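PDB 6ECI: pyridoxamine 5'-phosphate oxidase-related, FMN-binding protein, which binds flavin-adenine dinucleotide, probably sequestering it to help protect mycobacteria against hypoxic and oxidative stress. Local coordinates for residues T5-A9 with T123-F127. Residues are numbered along the deposited sequence; the frame is centred on the assembly and turned at random.
Sequences TILSA and TGRRF. With FAD (flavin-adenine dinucleotide), chain C.
The guanidinium of R125 is sandwiched between the aliphatic tip of I6 and the adenine of the bound FAD. I6 CD1 lies over one face, 3.4 Å from R125 NE, and C8A of the adenine lies over the other. The motif is a short antiparallel pairing at the edge of the split-barrel sheet of this flavin-binding family. Strand 121-127 pairs with strand 77-88; the extended residues 5-7 lie along it before helix 9-16.

The register is T5 with R126, I6 with R125 and L7 with G124. I6 and R125 form a non-hydrogen-bonded pair, CA-CA 5.0 Å. Two hydrogen bonds flank it: R126 N donates to T5 O, 3.0 Å, and L7 N to G124 O, 2.9 Å. Beyond L7 the backbones part, and a water bridges L7 O (3.0 Å) and G124 N (2.9 Å). S8 takes the N-cap position of helix 9-16, and its OG is hydrogen-bonded to E11 OE2.

L7 (mt) points toward the strand and lies over G124, with CD1 3.7 Å from R125 N. It also touches C12 and L15 of the helix. T5 CG2 covers one face of the R126 guanidinium.

The strand's other side holds the ligand. F127 lies against the flavin rings, and T123 OG1 donates to FAD N3A at 3.0 Å. R125 (mm) hydrogen-bonds the FAD diphosphate: NH1 to FAD O1P at 3.2 Å and NH2 to FAD O1A at 2.8 Å.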
loop_
_atom_site.group_PDB
_atom_site.type_symbol
_atom_site.label_atom_id
_atom_site.label_comp_id
_atom_site.label_asym_id
_atom_site.label_seq_id
_atom_site.Cartn_x
_atom_site.Cartn_y
_atom_site.Cartn_z
ATOM N N THR B 5 -2.430 4.456 -19.259
ATOM C CA THR B 5 -2.002 3.260 -19.979
ATOM C C THR B 5 -2.309 1.991 -19.189
ATOM O O THR B 5 -1.821 1.810 -18.073
ATOM C CB THR B 5 -0.491 3.302 -20.296
ATOM O OG1 THR B 5 -0.221 4.367 -21.217
ATOM C CG2 THR B 5 -0.027 1.977 -20.897
ATOM N N ILE B 6 -3.123 1.116 -19.776
ATOM C CA ILE B 6 -3.424 -0.176 -19.171
ATOM C C ILE B 6 -2.272 -1.131 -19.444
ATOM O O ILE B 6 -1.725 -1.169 -20.552
ATOM C CB ILE B 6 -4.752 -0.736 -19.713
ATOM C CG1 ILE B 6 -5.801 0.372 -19.839
ATOM C CG2 ILE B 6 -5.261 -1.856 -18.818
ATOM C CD1 ILE B 6 -6.318 0.885 -18.516
ATOM N N LEU B 7 -1.896 -1.908 -18.433
ATOM C CA LEU B 7 -0.776 -2.833 -18.542
ATOM C C LEU B 7 -1.277 -4.261 -18.704
ATOM O O LEU B 7 -2.287 -4.651 -18.109
ATOM C CB LEU B 7 0.133 -2.740 -17.316
ATOM C CG LEU B 7 0.816 -1.394 -17.080
ATOM C CD1 LEU B 7 1.675 -1.449 -15.828
ATOM C CD2 LEU B 7 1.647 -0.997 -18.290
ATOM N N SER B 8 -0.562 -5.035 -19.515
ATOM C CA SER B 8 -0.871 -6.442 -19.700
ATOM C C SER B 8 -0.406 -7.247 -18.490
ATOM O O SER B 8 0.289 -6.747 -17.603
ATOM C CB SER B 8 -0.211 -6.973 -20.969
ATOM O OG SER B 8 1.198 -7.004 -20.823
ATOM N N ALA B 9 -0.791 -8.525 -18.470
ATOM C CA ALA B 9 -0.428 -9.383 -17.348
ATOM C C ALA B 9 1.073 -9.641 -17.306
ATOM O O ALA B 9 1.665 -9.708 -16.222
ATOM C CB ALA B 9 -1.196 -10.701 -17.422
ATOM N N THR B 123 -4.070 -6.488 -12.448
ATOM C CA THR B 123 -4.176 -5.317 -13.308
ATOM C C THR B 123 -3.025 -4.376 -12.993
ATOM O O THR B 123 -2.416 -4.447 -11.924
ATOM C CB THR B 123 -5.515 -4.586 -13.133
ATOM O OG1 THR B 123 -5.697 -4.243 -11.755
ATOM C CG2 THR B 123 -6.674 -5.461 -13.590
ATOM N N GLY B 124 -2.735 -3.492 -13.935
ATOM C CA GLY B 124 -1.623 -2.569 -13.782
ATOM C C GLY B 124 -1.833 -1.314 -14.592
ATOM O O GLY B 124 -2.423 -1.341 -15.678
ATOM N N ARG B 125 -1.335 -0.200 -14.062
ATOM C CA ARG B 125 -1.484 1.097 -14.701
ATOM C C ARG B 125 -0.143 1.808 -14.753
ATOM O O ARG B 125 0.711 1.627 -13.884
ATOM C CB ARG B 125 -2.489 1.989 -13.962
ATOM C CG ARG B 125 -3.907 1.460 -13.940
ATOM C CD ARG B 125 -4.601 1.629 -15.272
ATOM N NE ARG B 125 -5.992 1.206 -15.184
ATOM C CZ ARG B 125 -6.991 2.011 -14.840
ATOM N NH1 ARG B 125 -6.746 3.283 -14.557
ATOM N NH2 ARG B 125 -8.231 1.544 -14.778
ATOM N N ARG B 126 0.028 2.618 -15.789
ATOM C CA ARG B 126 1.124 3.566 -15.879
ATOM C C ARG B 126 0.547 4.966 -15.726
ATOM O O ARG B 126 -0.523 5.264 -16.265
ATOM C CB ARG B 126 1.867 3.416 -17.210
ATOM C CG ARG B 126 3.107 4.278 -17.343
ATOM C CD ARG B 126 3.907 3.888 -18.574
ATOM N NE ARG B 126 3.205 4.225 -19.810
ATOM C CZ ARG B 126 3.338 3.558 -20.954
ATOM N NH1 ARG B 126 4.154 2.514 -21.027
ATOM N NH2 ARG B 126 2.656 3.938 -22.027
ATOM N N PHE B 127 1.236 5.815 -14.967
ATOM C CA PHE B 127 0.765 7.160 -14.656
ATOM C C PHE B 127 1.887 8.155 -14.919
ATOM O O PHE B 127 3.064 7.830 -14.749
ATOM C CB PHE B 127 0.294 7.240 -13.202
ATOM C CG PHE B 127 -0.649 8.369 -12.929
ATOM C CD1 PHE B 127 -1.988 8.254 -13.235
ATOM C CD2 PHE B 127 -0.199 9.538 -12.339
ATOM C CE1 PHE B 127 -2.864 9.288 -12.978
ATOM C CE2 PHE B 127 -1.070 10.576 -12.077
ATOM C CZ PHE B 127 -2.404 10.451 -12.396
HETATM P PA FAD C . -11.272 2.387 -13.239
HETATM O O1A FAD C . -10.897 2.399 -14.675
HETATM O O2A FAD C . -12.759 2.595 -12.945
HETATM O O5B FAD C . -10.781 1.066 -12.532
HETATM C C5B FAD C . -11.107 -0.236 -13.062
HETATM C C4B FAD C . -10.216 -1.261 -12.410
HETATM O O4B FAD C . -8.851 -1.031 -12.814
HETATM C C3B FAD C . -10.179 -1.218 -10.888
HETATM O O3B FAD C . -11.247 -1.968 -10.320
HETATM C C2B FAD C . -8.818 -1.844 -10.572
HETATM O O2B FAD C . -8.882 -3.262 -10.471
HETATM C C1B FAD C . -7.967 -1.409 -11.773
HETATM N N9A FAD C . -7.078 -0.289 -11.488
HETATM C C8A FAD C . -7.398 1.044 -11.466
HETATM N N7A FAD C . -6.395 1.833 -11.166
HETATM C C5A FAD C . -5.334 0.949 -10.971
HETATM C C6A FAD C . -3.987 1.156 -10.629
HETATM N N6A FAD C . -3.442 2.354 -10.413
HETATM N N1A FAD C . -3.199 0.059 -10.521
HETATM C C2A FAD C . -3.734 -1.143 -10.741
HETATM N N3A FAD C . -4.990 -1.455 -11.063
HETATM C C4A FAD C . -5.748 -0.351 -11.167
HETATM N N1 FAD C . -4.598 9.295 -9.508
HETATM C C2 FAD C . -4.847 10.531 -8.987
HETATM O O2 FAD C . -5.982 11.020 -8.995
HETATM N N3 FAD C . -3.813 11.263 -8.434
HETATM C C4 FAD C . -2.493 10.867 -8.344
HETATM O O4 FAD C . -1.657 11.608 -7.828
HETATM C C4X FAD C . -2.240 9.553 -8.901
HETATM N N5 FAD C . -1.019 9.095 -8.862
HETATM C C5X FAD C . -0.779 7.838 -9.395
HETATM C C6 FAD C . 0.520 7.334 -9.363
HETATM C C7 FAD C . 0.813 6.078 -9.886
HETATM C C7M FAD C . 2.227 5.565 -9.832
HETATM C C8 FAD C . -0.215 5.306 -10.453
HETATM C C8M FAD C . 0.069 3.946 -11.030
HETATM C C9 FAD C . -1.514 5.807 -10.487
HETATM C C9A FAD C . -1.799 7.063 -9.965
HETATM N N10 FAD C . -3.102 7.602 -9.990
HETATM C C10 FAD C . -3.359 8.842 -9.462
HETATM C "C1'" FAD C . -4.221 6.837 -10.554
HETATM C "C2'" FAD C . -5.050 6.135 -9.483
HETATM O "O2'" FAD C . -4.198 5.383 -8.619
HETATM C "C3'" FAD C . -6.051 5.192 -10.149
HETATM O "O3'" FAD C . -5.403 4.507 -11.213
HETATM C "C4'" FAD C . -7.296 5.890 -10.695
HETATM O "O4'" FAD C . -7.849 6.738 -9.688
HETATM C "C5'" FAD C . -8.336 4.907 -11.183
HETATM O "O5'" FAD C . -9.426 5.634 -11.785
HETATM P P FAD C . -10.286 5.002 -12.942
HETATM O O1P FAD C . -9.451 4.980 -14.225
HETATM O O2P FAD C . -11.607 5.664 -13.037
HETATM O O3P FAD C . -10.465 3.506 -12.459
HETATM O O HOH W 1 -4.492 -3.818 -16.193
#